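Local coordinates for XAC2610 protein (Xanthomonas axonopodis pv. citri, PDB 4QTQ), which probably acts as an immunity protein that inhibits a peptidoglycan hydrolase linked to bacterial killing through a type IV secretion system, at residues 198-203 with 209-214. Sequence-based numbering, arbitrary orientation.
Sequences KKKIER and MKEVSN
R203 and K210 pair through their backbones, R203 N giving a bond to K210 O (2.9 Å) and K210 N returning one to R203 O (2.7 Å). Next along, E202 faces E211 as a non-hydrogen-bonded pair, and V212 N then reaches I201 O at 2.9 Å. Past that point the strands part: water 1 takes the N-H of I201 and donates to both V212 O and E211 OE1, bridging the gap.

I201, R203 and V212 share one side of the hairpin. CG2 of I201 butts against CG2 of V212 at 3.5 Å, the two side chains crossing at about a right angle, and the same I201 methyl sits over the centre of the R203 guanidinium, 3.7 Å above its plane. R203 runs extended from CG to NE, which carries NH1 to the C-terminal carboxylate; the bond to N214 O is short (2.7 Å) but has an N-H...O angle of 121°, hence weak, and N214 is poorly ordered. NE also makes a long, weak ion pair with E185.

K200, E202 and E211 occupy the other side. E211 swings CG away from its own N (chi1 -177°), laying its carboxylate across the CD-CE part of the K200 chain, with OE2 3.2 Å from CE. K200 NZ bends instead to E202 OE1 in a salt bridge whose hydrogen bond is weak, while water 2 donates to E202 OE2 and, weakly, to M209 O. M209 curls its CE back over the backbone of E202 and R203.

The whole is a twisted antiparallel beta hairpin, whose strand 208-212 forms the outer edge of the C-terminal antiparallel sheet.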
loop_
_atom_site.group_PDB
_atom_site.type_symbol
_atom_site.label_atom_id
_atom_site.label_comp_id
_atom_site.label_asym_id
_atom_site.label_seq_id
_atom_site.Cartn_x
_atom_site.Cartn_y
_atom_site.Cartn_z
ATOM N N LYS A 198 -25.087 -16.234 -0.894
ATOM C CA LYS A 198 -24.183 -17.260 -1.394
ATOM C C LYS A 198 -22.749 -16.944 -0.990
ATOM O O LYS A 198 -22.316 -15.800 -1.041
ATOM C CB LYS A 198 -24.295 -17.377 -2.915
ATOM C CG LYS A 198 -25.727 -17.341 -3.424
ATOM C CD LYS A 198 -25.830 -17.878 -4.839
ATOM C CE LYS A 198 -27.242 -17.716 -5.376
ATOM N NZ LYS A 198 -27.417 -18.412 -6.680
ATOM N N LYS A 199 -22.017 -17.972 -0.595
ATOM C CA LYS A 199 -20.642 -17.821 -0.165
ATOM C C LYS A 199 -19.809 -18.864 -0.877
ATOM O O LYS A 199 -20.162 -20.040 -0.888
ATOM C CB LYS A 199 -20.536 -17.985 1.350
ATOM C CG LYS A 199 -19.112 -17.987 1.887
ATOM C CD LYS A 199 -19.119 -18.015 3.406
ATOM C CE LYS A 199 -17.762 -18.379 3.981
ATOM N NZ LYS A 199 -17.894 -18.863 5.387
ATOM N N LYS A 200 -18.713 -18.426 -1.481
ATOM C CA LYS A 200 -17.808 -19.324 -2.185
ATOM C C LYS A 200 -16.437 -19.221 -1.547
ATOM O O LYS A 200 -15.945 -18.120 -1.318
ATOM C CB LYS A 200 -17.745 -18.946 -3.659
ATOM C CG LYS A 200 -16.914 -19.872 -4.526
ATOM C CD LYS A 200 -17.430 -19.864 -5.956
ATOM C CE LYS A 200 -16.339 -20.144 -6.965
ATOM N NZ LYS A 200 -15.564 -18.908 -7.250
ATOM N N ILE A 201 -15.839 -20.369 -1.243
ATOM C CA ILE A 201 -14.531 -20.422 -0.610
ATOM C C ILE A 201 -13.570 -21.102 -1.569
ATOM O O ILE A 201 -13.830 -22.216 -2.015
ATOM C CB ILE A 201 -14.564 -21.231 0.703
ATOM C CG1 ILE A 201 -15.621 -20.680 1.659
ATOM C CG2 ILE A 201 -13.187 -21.244 1.370
ATOM C CD1 ILE A 201 -16.016 -21.664 2.750
ATOM N N GLU A 202 -12.477 -20.423 -1.899
ATOM C CA GLU A 202 -11.385 -21.037 -2.638
ATOM C C GLU A 202 -10.119 -20.964 -1.801
ATOM O O GLU A 202 -9.888 -19.979 -1.101
ATOM C CB GLU A 202 -11.158 -20.339 -3.964
ATOM C CG GLU A 202 -12.391 -20.217 -4.834
ATOM C CD GLU A 202 -12.165 -19.253 -5.967
ATOM O OE1 GLU A 202 -12.792 -18.189 -5.964
ATOM O OE2 GLU A 202 -11.330 -19.535 -6.843
ATOM N N ARG A 203 -9.314 -22.017 -1.870
ATOM C CA ARG A 203 -8.075 -22.121 -1.099
ATOM C C ARG A 203 -6.976 -22.701 -1.953
ATOM O O ARG A 203 -7.250 -23.400 -2.935
ATOM C CB ARG A 203 -8.264 -23.019 0.116
ATOM C CG ARG A 203 -9.310 -22.503 1.066
ATOM C CD ARG A 203 -9.083 -22.965 2.493
ATOM N NE ARG A 203 -9.862 -22.116 3.401
ATOM C CZ ARG A 203 -10.957 -22.485 4.062
ATOM N NH1 ARG A 203 -11.434 -23.724 3.977
ATOM N NH2 ARG A 203 -11.579 -21.602 4.839
ATOM N N MET A 209 -5.417 -22.541 -6.756
ATOM C CA MET A 209 -6.622 -22.170 -6.023
ATOM C C MET A 209 -7.738 -23.143 -6.407
ATOM O O MET A 209 -8.032 -23.302 -7.592
ATOM C CB MET A 209 -7.035 -20.727 -6.347
ATOM C CG MET A 209 -6.007 -19.683 -5.927
ATOM S SD MET A 209 -5.629 -19.716 -4.160
ATOM C CE MET A 209 -7.246 -19.403 -3.458
ATOM N N LYS A 210 -8.318 -23.812 -5.412
ATOM C CA LYS A 210 -9.407 -24.772 -5.631
ATOM C C LYS A 210 -10.613 -24.339 -4.821
ATOM O O LYS A 210 -10.464 -23.947 -3.670
ATOM C CB LYS A 210 -9.026 -26.187 -5.163
ATOM C CG LYS A 210 -7.656 -26.703 -5.593
ATOM C CD LYS A 210 -7.585 -27.075 -7.068
ATOM C CE LYS A 210 -6.263 -27.764 -7.386
ATOM N NZ LYS A 210 -6.147 -29.134 -6.806
ATOM N N GLU A 211 -11.807 -24.442 -5.401
ATOM C CA GLU A 211 -13.021 -24.283 -4.623
ATOM C C GLU A 211 -13.164 -25.436 -3.632
ATOM O O GLU A 211 -12.873 -26.578 -3.958
ATOM C CB GLU A 211 -14.239 -24.202 -5.536
ATOM C CG GLU A 211 -15.539 -23.952 -4.788
ATOM C CD GLU A 211 -16.697 -23.630 -5.709
ATOM O OE1 GLU A 211 -17.844 -23.620 -5.217
ATOM O OE2 GLU A 211 -16.461 -23.388 -6.915
ATOM N N VAL A 212 -13.596 -25.120 -2.417
ATOM C CA VAL A 212 -13.747 -26.095 -1.346
ATOM C C VAL A 212 -15.098 -25.869 -0.681
ATOM O O VAL A 212 -15.607 -24.751 -0.688
ATOM C CB VAL A 212 -12.627 -25.968 -0.288
ATOM C CG1 VAL A 212 -11.269 -26.307 -0.893
ATOM C CG2 VAL A 212 -12.591 -24.573 0.323
ATOM N N SER A 213 -15.687 -26.920 -0.113
ATOM C CA SER A 213 -16.990 -26.781 0.554
ATOM C C SER A 213 -16.863 -26.106 1.928
ATOM O O SER A 213 -17.624 -25.190 2.253
ATOM C CB SER A 213 -17.674 -28.140 0.717
ATOM O OG SER A 213 -17.163 -28.816 1.849
ATOM N N ASN A 214 -15.901 -26.577 2.722
ATOM C CA ASN A 214 -15.730 -26.135 4.108
ATOM C C ASN A 214 -14.897 -24.859 4.206
ATOM O O ASN A 214 -13.866 -24.719 3.542
ATOM C CB ASN A 214 -15.076 -27.251 4.934
ATOM C CG ASN A 214 -15.339 -27.112 6.425
ATOM O OD1 ASN A 214 -16.492 -27.085 6.871
ATOM N ND2 ASN A 214 -14.267 -27.046 7.209
ATOM O OXT ASN A 214 -15.239 -23.939 4.954
HETATM O O HOH W 1 -17.406 -23.030 -2.188
HETATM O O HOH W 2 -10.696 -21.996 -7.747
#